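Aminotransferase (Neisseria meningitidis Z2491, PDB 3JTX) probably catalyses the pyridoxal phosphate-dependent transfer of amino groups between amino acids and 2-oxo acids, with the cofactor held covalently as an internal aldimine. Local coordinates at residues 343-346 / 350-353; 76-81 / 291-296; 195-200 / 230-235; 125-130 / 366-371. One frame throughout, in Å; residues are numbered along the deposited sequence.

Interaction 1 (343-346 / 350-353)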
loop_
_atom_site.group_PDB
_atom_site.type_symbol
_atom_site.label_atom_id
_atom_site.label_comp_id
_atom_site.label_asym_id
_atom_site.label_seq_id
_atom_site.Cartn_x
_atom_site.Cartn_y
_atom_site.Cartn_z
ATOM N N ARG A 343 -18.339 -16.705 -26.836
ATOM C CA ARG A 343 -19.783 -16.523 -26.959
ATOM C C ARG A 343 -20.508 -17.862 -27.096
ATOM O O ARG A 343 -21.551 -18.064 -26.480
ATOM C CB ARG A 343 -20.120 -15.607 -28.132
ATOM C CG ARG A 343 -19.889 -14.148 -27.791
ATOM C CD ARG A 343 -20.093 -13.244 -28.982
ATOM N NE ARG A 343 -20.019 -11.849 -28.566
ATOM C CZ ARG A 343 -19.836 -10.812 -29.377
ATOM N NH1 ARG A 343 -19.671 -10.970 -30.684
ATOM N NH2 ARG A 343 -19.789 -9.603 -28.854
ATOM N N ASN A 344 -19.949 -18.774 -27.876
ATOM C CA ASN A 344 -20.571 -20.103 -28.069
ATOM C C ASN A 344 -20.536 -20.958 -26.790
ATOM O O ASN A 344 -21.532 -21.612 -26.429
ATOM C CB ASN A 344 -19.899 -20.820 -29.243
ATOM C CG ASN A 344 -20.636 -22.075 -29.678
ATOM O OD1 ASN A 344 -21.864 -22.105 -29.727
ATOM N ND2 ASN A 344 -19.882 -23.121 -30.008
ATOM N N LEU A 345 -19.416 -20.932 -26.082
ATOM C CA LEU A 345 -19.293 -21.694 -24.836
ATOM C C LEU A 345 -20.264 -21.199 -23.776
ATOM O O LEU A 345 -20.787 -21.996 -22.991
ATOM C CB LEU A 345 -17.862 -21.640 -24.285
ATOM C CG LEU A 345 -16.769 -22.364 -25.089
ATOM C CD1 LEU A 345 -15.537 -22.576 -24.202
ATOM C CD2 LEU A 345 -17.239 -23.647 -25.682
ATOM N N TRP A 346 -20.483 -19.880 -23.748
ATOM C CA TRP A 346 -21.415 -19.274 -22.796
ATOM C C TRP A 346 -22.855 -19.613 -23.140
ATOM O O TRP A 346 -23.611 -20.067 -22.270
ATOM C CB TRP A 346 -21.215 -17.757 -22.732
ATOM C CG TRP A 346 -22.225 -17.070 -21.892
ATOM C CD1 TRP A 346 -23.211 -16.218 -22.324
ATOM C CD2 TRP A 346 -22.369 -17.164 -20.477
ATOM N NE1 TRP A 346 -23.945 -15.772 -21.256
ATOM C CE2 TRP A 346 -23.446 -16.326 -20.111
ATOM C CE3 TRP A 346 -21.689 -17.871 -19.479
ATOM C CZ2 TRP A 346 -23.876 -16.194 -18.791
ATOM C CZ3 TRP A 346 -22.104 -17.728 -18.164
ATOM C CH2 TRP A 346 -23.197 -16.899 -17.831
ATOM N N ALA A 350 -22.861 -22.436 -20.569
ATOM C CA ALA A 350 -22.610 -21.541 -19.447
ATOM C C ALA A 350 -21.142 -21.507 -19.060
ATOM O O ALA A 350 -20.819 -21.197 -17.920
ATOM C CB ALA A 350 -23.498 -21.923 -18.212
ATOM N N ILE A 351 -20.243 -21.842 -19.988
ATOM C CA ILE A 351 -18.813 -21.866 -19.659
ATOM C C ILE A 351 -18.202 -20.508 -19.985
ATOM O O ILE A 351 -18.351 -20.007 -21.099
ATOM C CB ILE A 351 -18.043 -22.987 -20.408
ATOM C CG1 ILE A 351 -18.535 -24.392 -19.992
ATOM C CG2 ILE A 351 -16.521 -22.847 -20.143
ATOM C CD1 ILE A 351 -18.062 -25.533 -20.941
ATOM N N GLN A 352 -17.493 -19.936 -19.018
ATOM C CA GLN A 352 -16.841 -18.641 -19.154
ATOM C C GLN A 352 -15.314 -18.793 -19.380
ATOM O O GLN A 352 -14.572 -19.235 -18.484
ATOM C CB GLN A 352 -17.102 -17.795 -17.902
ATOM C CG GLN A 352 -18.583 -17.525 -17.597
ATOM C CD GLN A 352 -18.792 -16.909 -16.212
ATOM O OE1 GLN A 352 -18.622 -17.572 -15.192
ATOM N NE2 GLN A 352 -19.150 -15.638 -16.182
ATOM N N VAL A 353 -14.865 -18.439 -20.582
ATOM C CA VAL A 353 -13.430 -18.321 -20.888
ATOM C C VAL A 353 -13.132 -16.900 -21.351
ATOM O O VAL A 353 -14.039 -16.175 -21.738
ATOM C CB VAL A 353 -12.955 -19.349 -21.950
ATOM C CG1 VAL A 353 -13.282 -20.768 -21.489
ATOM C CG2 VAL A 353 -13.558 -19.068 -23.334
#

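Interaction 2 (76-81 / 291-296)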
loop_
_atom_site.group_PDB
_atom_site.type_symbol
_atom_site.label_atom_id
_atom_site.label_comp_id
_atom_site.label_asym_id
_atom_site.label_seq_id
_atom_site.Cartn_x
_atom_site.Cartn_y
_atom_site.Cartn_z
ATOM N N ALA A 76 15.039 -15.371 2.282
ATOM C CA ALA A 76 16.395 -15.787 1.862
ATOM C C ALA A 76 16.557 -17.306 1.915
ATOM O O ALA A 76 17.114 -17.922 0.994
ATOM C CB ALA A 76 17.447 -15.110 2.713
ATOM N N ASN A 77 16.072 -17.911 3.001
ATOM C CA ASN A 77 16.122 -19.358 3.164
ATOM C C ASN A 77 15.293 -20.084 2.106
ATOM O O ASN A 77 15.744 -21.079 1.545
ATOM C CB ASN A 77 15.641 -19.772 4.550
ATOM C CG ASN A 77 16.589 -19.343 5.662
ATOM O OD1 ASN A 77 17.751 -19.026 5.417
ATOM N ND2 ASN A 77 16.082 -19.317 6.893
ATOM N N TRP A 78 14.086 -19.584 1.842
ATOM C CA TRP A 78 13.236 -20.127 0.784
ATOM C C TRP A 78 13.911 -20.088 -0.597
ATOM O O TRP A 78 13.892 -21.082 -1.331
ATOM C CB TRP A 78 11.890 -19.393 0.703
ATOM C CG TRP A 78 11.038 -19.944 -0.396
ATOM C CD1 TRP A 78 10.312 -21.107 -0.371
ATOM C CD2 TRP A 78 10.856 -19.386 -1.701
ATOM N NE1 TRP A 78 9.685 -21.294 -1.573
ATOM C CE2 TRP A 78 10.000 -20.254 -2.409
ATOM C CE3 TRP A 78 11.326 -18.237 -2.333
ATOM C CZ2 TRP A 78 9.608 -20.008 -3.731
ATOM C CZ3 TRP A 78 10.928 -17.983 -3.641
ATOM C CH2 TRP A 78 10.079 -18.868 -4.325
ATOM N N LEU A 79 14.517 -18.948 -0.930
ATOM C CA LEU A 79 15.231 -18.788 -2.206
ATOM C C LEU A 79 16.361 -19.818 -2.371
ATOM O O LEU A 79 16.575 -20.347 -3.458
ATOM C CB LEU A 79 15.823 -17.373 -2.328
ATOM C CG LEU A 79 14.836 -16.220 -2.585
ATOM C CD1 LEU A 79 15.512 -14.887 -2.317
ATOM C CD2 LEU A 79 14.259 -16.241 -4.015
ATOM N N LYS A 80 17.110 -20.053 -1.297
ATOM C CA LYS A 80 18.206 -21.020 -1.330
ATOM C C LYS A 80 17.693 -22.437 -1.572
ATOM O O LYS A 80 18.312 -23.201 -2.332
ATOM C CB LYS A 80 19.022 -20.982 -0.035
ATOM C CG LYS A 80 20.346 -21.720 -0.175
ATOM C CD LYS A 80 21.284 -21.514 1.016
ATOM C CE LYS A 80 22.571 -22.303 0.800
ATOM N NZ LYS A 80 23.391 -22.392 2.046
ATOM N N ARG A 81 16.584 -22.787 -0.917
ATOM C CA ARG A 81 15.952 -24.092 -1.123
ATOM C C ARG A 81 15.395 -24.233 -2.530
ATOM O O ARG A 81 15.509 -25.286 -3.149
ATOM C CB ARG A 81 14.818 -24.311 -0.120
ATOM C CG ARG A 81 15.290 -24.539 1.321
ATOM C CD ARG A 81 14.201 -25.186 2.187
ATOM N NE ARG A 81 12.893 -24.541 2.079
ATOM C CZ ARG A 81 12.541 -23.423 2.712
ATOM N NH1 ARG A 81 13.405 -22.800 3.510
ATOM N NH2 ARG A 81 11.320 -22.927 2.553
ATOM N N ASP A 291 8.331 -20.819 5.163
ATOM C CA ASP A 291 9.027 -21.927 5.824
ATOM C C ASP A 291 8.433 -23.305 5.514
ATOM O O ASP A 291 9.130 -24.304 5.622
ATOM C CB ASP A 291 9.025 -21.750 7.367
ATOM C CG ASP A 291 10.072 -20.767 7.865
ATOM O OD1 ASP A 291 10.946 -20.314 7.091
ATOM O OD2 ASP A 291 10.029 -20.432 9.060
ATOM N N ASP A 292 7.149 -23.372 5.185
ATOM C CA ASP A 292 6.478 -24.652 4.962
ATOM C C ASP A 292 6.333 -24.977 3.481
ATOM O O ASP A 292 5.909 -24.130 2.691
ATOM C CB ASP A 292 5.091 -24.642 5.571
ATOM C CG ASP A 292 4.400 -25.979 5.443
ATOM O OD1 ASP A 292 4.935 -26.945 5.998
ATOM O OD2 ASP A 292 3.352 -26.077 4.769
ATOM N N GLU A 293 6.659 -26.212 3.108
ATOM C CA GLU A 293 6.440 -26.669 1.744
ATOM C C GLU A 293 5.301 -27.680 1.602
ATOM O O GLU A 293 4.827 -27.890 0.485
ATOM C CB GLU A 293 7.719 -27.235 1.135
ATOM C CG GLU A 293 8.826 -26.222 0.947
ATOM C CD GLU A 293 8.456 -25.039 0.045
ATOM O OE1 GLU A 293 7.723 -25.208 -0.952
ATOM O OE2 GLU A 293 8.931 -23.924 0.336
ATOM N N GLN A 294 4.848 -28.298 2.700
ATOM C CA GLN A 294 3.826 -29.335 2.560
ATOM C C GLN A 294 2.575 -28.774 1.911
ATOM O O GLN A 294 2.023 -29.375 0.988
ATOM C CB GLN A 294 3.484 -30.015 3.893
ATOM C CG GLN A 294 2.646 -31.287 3.721
ATOM C CD GLN A 294 3.324 -32.325 2.806
ATOM O OE1 GLN A 294 4.458 -32.745 3.065
ATOM N NE2 GLN A 294 2.638 -32.713 1.716
ATOM N N HIS A 295 2.130 -27.605 2.367
ATOM C CA HIS A 295 0.921 -27.023 1.796
ATOM C C HIS A 295 1.121 -26.666 0.325
ATOM O O HIS A 295 0.162 -26.669 -0.450
ATOM C CB HIS A 295 0.429 -25.833 2.620
ATOM C CG HIS A 295 1.173 -24.556 2.376
ATOM N ND1 HIS A 295 2.342 -24.240 3.031
ATOM C CD2 HIS A 295 0.889 -23.497 1.576
ATOM C CE1 HIS A 295 2.762 -23.048 2.629
ATOM N NE2 HIS A 295 1.894 -22.574 1.750
ATOM N N VAL A 296 2.366 -26.370 -0.067
ATOM C CA VAL A 296 2.656 -25.989 -1.447
ATOM C C VAL A 296 2.654 -27.234 -2.334
ATOM O O VAL A 296 2.105 -27.209 -3.448
ATOM C CB VAL A 296 3.984 -25.234 -1.570
ATOM C CG1 VAL A 296 4.195 -24.797 -3.000
ATOM C CG2 VAL A 296 4.004 -24.003 -0.640
HETATM O O HOH W 1 13.420 -19.344 8.028
HETATM O O HOH W 2 7.628 -23.176 -2.610
HETATM O O HOH W 3 12.064 -20.285 4.567
#

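Interaction 3 (195-200 / 230-235)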
loop_
_atom_site.group_PDB
_atom_site.type_symbol
_atom_site.label_atom_id
_atom_site.label_comp_id
_atom_site.label_asym_id
_atom_site.label_seq_id
_atom_site.Cartn_x
_atom_site.Cartn_y
_atom_site.Cartn_z
ATOM N N ASP A 195 21.754 -9.389 -22.441
ATOM C CA ASP A 195 22.604 -8.730 -23.420
ATOM C C ASP A 195 22.012 -7.360 -23.805
ATOM O O ASP A 195 22.751 -6.379 -23.927
ATOM C CB ASP A 195 22.823 -9.619 -24.645
ATOM C CG ASP A 195 23.733 -10.846 -24.348
ATOM O OD1 ASP A 195 24.518 -10.823 -23.386
ATOM O OD2 ASP A 195 23.670 -11.839 -25.084
ATOM N N LEU A 196 20.694 -7.289 -23.981
ATOM C CA LEU A 196 20.027 -6.001 -24.221
ATOM C C LEU A 196 20.228 -5.033 -23.046
ATOM O O LEU A 196 20.476 -3.839 -23.243
ATOM C CB LEU A 196 18.537 -6.201 -24.533
ATOM C CG LEU A 196 18.221 -6.684 -25.958
ATOM C CD1 LEU A 196 16.841 -7.263 -26.016
ATOM C CD2 LEU A 196 18.385 -5.553 -26.983
ATOM N N GLN A 197 20.163 -5.550 -21.821
ATOM C CA GLN A 197 20.452 -4.741 -20.642
ATOM C C GLN A 197 21.875 -4.173 -20.674
ATOM O O GLN A 197 22.085 -2.997 -20.353
ATOM C CB GLN A 197 20.221 -5.539 -19.354
ATOM C CG GLN A 197 20.339 -4.703 -18.083
ATOM C CD GLN A 197 20.036 -5.505 -16.833
ATOM O OE1 GLN A 197 20.669 -6.537 -16.594
ATOM N NE2 GLN A 197 19.039 -5.060 -16.046
ATOM N N ASP A 198 22.855 -4.991 -21.048
ATOM C CA ASP A 198 24.236 -4.505 -21.120
ATOM C C ASP A 198 24.369 -3.416 -22.155
ATOM O O ASP A 198 25.151 -2.505 -21.988
ATOM C CB ASP A 198 25.225 -5.638 -21.456
ATOM C CG ASP A 198 25.429 -6.583 -20.292
ATOM O OD1 ASP A 198 25.177 -6.176 -19.151
ATOM O OD2 ASP A 198 25.829 -7.736 -20.511
ATOM N N LYS A 199 23.598 -3.521 -23.224
ATOM C CA LYS A 199 23.662 -2.545 -24.309
ATOM C C LYS A 199 22.976 -1.226 -23.912
ATOM O O LYS A 199 23.516 -0.144 -24.150
ATOM C CB LYS A 199 23.003 -3.146 -25.551
ATOM C CG LYS A 199 23.134 -2.318 -26.811
ATOM C CD LYS A 199 22.977 -3.211 -28.046
ATOM C CE LYS A 199 22.868 -2.412 -29.329
ATOM N NZ LYS A 199 24.128 -1.694 -29.657
ATOM N N TYR A 200 21.806 -1.320 -23.277
ATOM C CA TYR A 200 20.930 -0.148 -23.080
ATOM C C TYR A 200 20.727 0.300 -21.634
ATOM O O TYR A 200 20.265 1.415 -21.414
ATOM C CB TYR A 200 19.563 -0.402 -23.712
ATOM C CG TYR A 200 19.612 -0.546 -25.203
ATOM C CD1 TYR A 200 20.014 0.519 -26.004
ATOM C CD2 TYR A 200 19.249 -1.731 -25.819
ATOM C CE1 TYR A 200 20.062 0.402 -27.366
ATOM C CE2 TYR A 200 19.282 -1.861 -27.201
ATOM C CZ TYR A 200 19.697 -0.784 -27.967
ATOM O OH TYR A 200 19.752 -0.876 -29.334
ATOM N N LEU A 230 24.375 -17.954 -15.593
ATOM C CA LEU A 230 25.093 -17.300 -16.677
ATOM C C LEU A 230 26.276 -16.445 -16.183
ATOM O O LEU A 230 26.895 -15.756 -16.965
ATOM C CB LEU A 230 24.105 -16.446 -17.484
ATOM C CG LEU A 230 23.027 -17.212 -18.259
ATOM C CD1 LEU A 230 21.974 -16.241 -18.814
ATOM C CD2 LEU A 230 23.635 -18.045 -19.369
ATOM N N GLY A 231 26.588 -16.488 -14.890
ATOM C CA GLY A 231 27.785 -15.826 -14.357
ATOM C C GLY A 231 27.647 -14.321 -14.202
ATOM O O GLY A 231 28.636 -13.597 -14.212
ATOM N N ARG A 232 26.418 -13.863 -14.035
ATOM C CA ARG A 232 26.077 -12.442 -14.074
ATOM C C ARG A 232 25.678 -11.971 -12.686
ATOM O O ARG A 232 25.058 -12.722 -11.947
ATOM C CB ARG A 232 24.893 -12.264 -15.037
ATOM C CG ARG A 232 24.447 -10.835 -15.263
ATOM C CD ARG A 232 23.289 -10.760 -16.267
ATOM N NE ARG A 232 22.978 -9.369 -16.589
ATOM C CZ ARG A 232 23.582 -8.660 -17.543
ATOM N NH1 ARG A 232 24.523 -9.213 -18.315
ATOM N NH2 ARG A 232 23.239 -7.390 -17.731
ATOM N N SER A 233 26.035 -10.739 -12.331
ATOM C CA SER A 233 25.639 -10.152 -11.054
ATOM C C SER A 233 24.128 -9.852 -11.037
ATOM O O SER A 233 23.434 -10.008 -12.035
ATOM C CB SER A 233 26.419 -8.851 -10.817
ATOM O OG SER A 233 25.855 -7.770 -11.555
ATOM N N ARG A 234 23.640 -9.385 -9.903
ATOM C CA ARG A 234 22.245 -8.965 -9.768
ATOM C C ARG A 234 22.034 -7.477 -10.016
ATOM O O ARG A 234 20.993 -6.949 -9.648
ATOM C CB ARG A 234 21.756 -9.287 -8.368
ATOM C CG ARG A 234 21.514 -10.719 -8.166
ATOM C CD ARG A 234 21.335 -11.036 -6.696
ATOM N NE ARG A 234 21.541 -12.454 -6.580
ATOM C CZ ARG A 234 22.092 -13.085 -5.562
ATOM N NH1 ARG A 234 22.485 -12.456 -4.452
ATOM N NH2 ARG A 234 22.226 -14.388 -5.667
ATOM N N GLN A 235 23.003 -6.786 -10.614
ATOM C CA GLN A 235 22.866 -5.348 -10.850
ATOM C C GLN A 235 21.674 -5.086 -11.775
ATOM O O GLN A 235 21.546 -5.724 -12.836
ATOM C CB GLN A 235 24.145 -4.759 -11.467
ATOM C CG GLN A 235 24.153 -3.232 -11.508
ATOM C CD GLN A 235 25.416 -2.656 -12.111
ATOM O OE1 GLN A 235 26.194 -2.002 -11.430
ATOM N NE2 GLN A 235 25.620 -2.894 -13.391
#

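Interaction 4 (125-130 / 366-371)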
loop_
_atom_site.group_PDB
_atom_site.type_symbol
_atom_site.label_atom_id
_atom_site.label_comp_id
_atom_site.label_asym_id
_atom_site.label_seq_id
_atom_site.Cartn_x
_atom_site.Cartn_y
_atom_site.Cartn_z
ATOM N N SER A 125 6.943 -4.108 -22.191
ATOM C CA SER A 125 6.117 -5.159 -21.602
ATOM C C SER A 125 5.905 -6.295 -22.586
ATOM O O SER A 125 5.882 -6.066 -23.789
ATOM C CB SER A 125 4.736 -4.596 -21.210
ATOM O OG SER A 125 3.812 -5.631 -20.851
ATOM N N PRO A 126 5.716 -7.531 -22.084
ATOM C CA PRO A 126 5.247 -8.563 -22.999
ATOM C C PRO A 126 3.843 -8.224 -23.500
ATOM O O PRO A 126 3.152 -7.375 -22.899
ATOM C CB PRO A 126 5.226 -9.819 -22.122
ATOM C CG PRO A 126 5.005 -9.281 -20.749
ATOM C CD PRO A 126 5.827 -8.043 -20.708
ATOM N N ASN A 127 3.449 -8.865 -24.600
ATOM C CA ASN A 127 2.113 -8.704 -25.180
ATOM C C ASN A 127 1.685 -10.055 -25.755
ATOM O O ASN A 127 2.313 -10.533 -26.705
ATOM C CB ASN A 127 2.138 -7.638 -26.255
ATOM C CG ASN A 127 0.755 -7.160 -26.661
ATOM O OD1 ASN A 127 -0.187 -7.142 -25.859
ATOM N ND2 ASN A 127 0.639 -6.714 -27.925
ATOM N N PRO A 128 0.638 -10.692 -25.171
ATOM C CA PRO A 128 -0.269 -10.240 -24.102
ATOM C C PRO A 128 0.412 -9.836 -22.791
ATOM O O PRO A 128 1.484 -10.367 -22.444
ATOM C CB PRO A 128 -1.192 -11.451 -23.875
ATOM C CG PRO A 128 -1.139 -12.218 -25.116
ATOM C CD PRO A 128 0.280 -12.045 -25.628
ATOM N N PHE A 129 -0.226 -8.908 -22.071
ATOM C CA PHE A 129 0.364 -8.296 -20.878
ATOM C C PHE A 129 -0.525 -8.456 -19.646
ATOM O O PHE A 129 -1.692 -8.822 -19.745
ATOM C CB PHE A 129 0.666 -6.805 -21.138
ATOM C CG PHE A 129 -0.549 -5.954 -21.414
ATOM C CD1 PHE A 129 -1.071 -5.852 -22.699
ATOM C CD2 PHE A 129 -1.151 -5.225 -20.396
ATOM C CE1 PHE A 129 -2.186 -5.073 -22.958
ATOM C CE2 PHE A 129 -2.259 -4.426 -20.648
ATOM C CZ PHE A 129 -2.783 -4.358 -21.932
ATOM N N TYR A 130 0.056 -8.190 -18.482
ATOM C CA TYR A 130 -0.687 -8.103 -17.228
ATOM C C TYR A 130 -1.003 -6.642 -16.989
ATOM O O TYR A 130 -0.117 -5.783 -17.061
ATOM C CB TYR A 130 0.139 -8.682 -16.070
ATOM C CG TYR A 130 -0.503 -8.659 -14.696
ATOM C CD1 TYR A 130 -1.707 -9.309 -14.442
ATOM C CD2 TYR A 130 0.142 -8.044 -13.624
ATOM C CE1 TYR A 130 -2.263 -9.322 -13.145
ATOM C CE2 TYR A 130 -0.410 -8.048 -12.327
ATOM C CZ TYR A 130 -1.605 -8.676 -12.095
ATOM O OH TYR A 130 -2.136 -8.656 -10.806
ATOM N N GLY A 366 0.005 -7.135 -35.500
ATOM C CA GLY A 366 -1.301 -7.665 -35.070
ATOM C C GLY A 366 -1.429 -7.820 -33.556
ATOM O O GLY A 366 -0.445 -7.595 -32.828
ATOM N N ASN A 367 -2.645 -8.171 -33.095
ATOM C CA ASN A 367 -2.962 -8.406 -31.672
ATOM C C ASN A 367 -2.629 -9.860 -31.341
ATOM O O ASN A 367 -3.307 -10.771 -31.837
ATOM C CB ASN A 367 -4.449 -8.089 -31.386
ATOM C CG ASN A 367 -4.864 -8.374 -29.940
ATOM O OD1 ASN A 367 -4.522 -9.409 -29.374
ATOM N ND2 ASN A 367 -5.612 -7.451 -29.339
ATOM N N PRO A 368 -1.575 -10.087 -30.521
ATOM C CA PRO A 368 -1.121 -11.451 -30.271
ATOM C C PRO A 368 -2.003 -12.232 -29.265
ATOM O O PRO A 368 -1.684 -13.375 -28.941
ATOM C CB PRO A 368 0.292 -11.243 -29.722
ATOM C CG PRO A 368 0.207 -9.942 -29.005
ATOM C CD PRO A 368 -0.732 -9.100 -29.818
ATOM N N GLY A 369 -3.062 -11.591 -28.757
ATOM C CA GLY A 369 -4.121 -12.267 -28.017
ATOM C C GLY A 369 -5.215 -12.853 -28.895
ATOM O O GLY A 369 -5.880 -13.808 -28.508
ATOM N N GLU A 370 -5.401 -12.304 -30.090
ATOM C CA GLU A 370 -6.444 -12.807 -30.992
ATOM C C GLU A 370 -6.178 -14.254 -31.373
ATOM O O GLU A 370 -5.032 -14.644 -31.605
ATOM C CB GLU A 370 -6.515 -11.992 -32.273
ATOM C CG GLU A 370 -7.208 -10.667 -32.145
ATOM C CD GLU A 370 -7.391 -9.966 -33.495
ATOM O OE1 GLU A 370 -7.181 -10.613 -34.542
ATOM O OE2 GLU A 370 -7.740 -8.765 -33.489
ATOM N N GLY A 371 -7.239 -15.055 -31.433
ATOM C CA GLY A 371 -7.103 -16.452 -31.839
ATOM C C GLY A 371 -6.825 -17.412 -30.697
ATOM O O GLY A 371 -6.641 -18.609 -30.933
#

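Interaction 1 (343-346 / 350-353)
L345 and W346, close to the end of helix 338-349, meet A350 to V353 across a helix-to-strand turn in what is, by family, the small domain of a fold type I aminotransferase. A350 leaves the helix with a positive phi, and two backbone hydrogen bonds close the exit: A350 N gives to W346 O at 3.0 Å and I351 N to L345 O at 3.1 Å. The two helix side chains then part company. W346 carries CG trans to its backbone N (chi1 174°), which brings the six-membered ring of the indole back beside the turn, alongside Q352, whose CG lies 3.6 Å from W346 CZ3; the indole and amide planes differ by 35°. At the other end of the indole, NE1 is held by I24 O. L345 instead sets CG beside its backbone N (chi1 -68°) and faces the interior, where I391 of helix 381-394 touches both it and I351. The new strand pairs parallel with 33-34 through V33. L345 and V353 cross at about a right angle, with L345 CD1 reaching both methyls of the valine, 4.0 Å from V353 CG1 and 4.1 Å from V353 CG2.

Interaction 2 (76-81 / 291-296)
Helix 69-82, carrying W78 and R81, faces the turn of D291 to E293 between helices 280-291 and 294-314 without close backbone contact, the nearest CA atoms, those of W78 and D291, being 6.8 Å apart. Side chains and waters fill the interval. E293 bends at chi2 (-59°) and brings OE2 to the edge of the W78 indole, in the ring plane and 3.2 Å from W78 CD1. R81 comes from the opposite direction, and its NH2 reaches E293 OE2 at 3.4 Å, a salt bridge whose hydrogen bond is straight (165°) but weak; the guanidinium lies over W78 CA. The other carboxylate oxygen works through water, which accepts from W78 NE1 at 3.0 Å and donates to E293 OE1 at 2.6 Å. Two further waters tie D291 OD1 to N77 ND2 and to R81 NH1. Just beyond, D292 caps helix 294-314: its OD2 takes the backbone N of H295 at 3.1 Å and, through the anti lone pair, H295 ND1 at 2.7 Å. The stronger partner of E293 is R246, next in sequence to the cofactor-bearing K245. With one carboxylate shared between two arginines, E293 probably stays ionised, and the weak, water-rich link to R81 appears secondary to its hold on R246.

Interaction 3 (195-200 / 230-235)
R232 spans the gap to Q197 and D198 from the loop that links helix 223-229 to strand 237-242, within a beta-alpha-beta crossover of the mixed central sheet typical of fold type I enzymes. The helix ends in a Schellman motif, with G231 at the C-prime position, and the chain then turns R232 toward helix 187-200. The backbones remain far apart, 10.1 Å at the closest CA pair, Q197 and Q235, and the arginine does the bridging: a chi1 of -177° swings R232 CG to the far side of the CA-CB bond from its N, and the chain runs extended as far as NE. The tight part is centred on R232 NH2, which uses two acceptors. On the buried side it gives to Q197 OE1 at 2.9 Å, on a lone pair in the carbonyl plane, with amide and guanidinium only 17° from coplanar. Q197 NE2 is meanwhile bonded to F202 O, which fixes the rotation of the amide and leaves its oxygen turned to the arginine. On the solvent side D198 is gripped end-on by two nitrogens in a salt bridge. R232 NH2 meets D198 OD1 at 2.7 Å from above the carboxylate plane, whereas R232 NH1 meets D198 OD2 at 3.0 Å along an almost straight line (175°). Farther out the contact is loose: D195 is exposed, and its OD1 stops 5.3 Å from R232 NH1. Q235 borders the contact at the surface, where an ST turn shapes the loop, Q235 N giving to S233 OG at 3.2 Å.

Interaction 4 (125-130 / 366-371)
The pyrrolidine ring of P368 lies with CG and CD over one face of the N127 side-chain amide, the two side chains crossing at about a right angle; N127 ND2 is 3.3 Å from P368 CD. The oxygen of the same amide, N127 OD1, sits in plane at the edge of the F129 ring, which also meets the ring of F146 at about 40°. N127 CG, beside its own carbonyl carbon (chi1 -165°), sends the amide toward the loop. There ND2 is hydrogen-bonded to R361 O and N148 OD1, so its approach to the proline is packing over a polar group that is already satisfied. The backbone joins in, N127 O coming within 3.2 Å of P368 CG. Strand 122-127 belongs to the central sheet, and loop 366-371 leads into strand 372-376 of the small sheet, which in the fold type I family would place this contact between the large and small domains. Backbone geometry shapes both sides: a cis peptide bond precedes P128 as the chain leaves the strand, while N367 to E370 form a type I beta turn combined with an Asx turn, in which G369 N gives to N367 OD1 at 2.7 Å. P368 thus projects from its turn toward N127. The two prolines slide past each other in opposite directions, P128 CD 4.0 Å from P368 CG, and beyond them P128 CG rests 4.2 Å from G369 CA.

Overall arrangement
The four contacts are separate, none touching another. Interactions 1 and 4 are neighbours, their nearest atoms about 10 Å apart, and residues 343-353 fall within the long span of chain that interaction 4 closes. Interactions 2 and 3 come closer still, about 8 Å between nearest atoms, with 3 lying along the chain inside the span of 2. Interactions 1 and 3, on opposite sides of the chain's centre, stand 44 Å apart between centres. Interactions 2 and 4 interleave along the sequence and also flank the chain's centre, with about 17 Å between nearest atoms. Through R246, interaction 2 reaches the chain beside the cofactor lysine, K245.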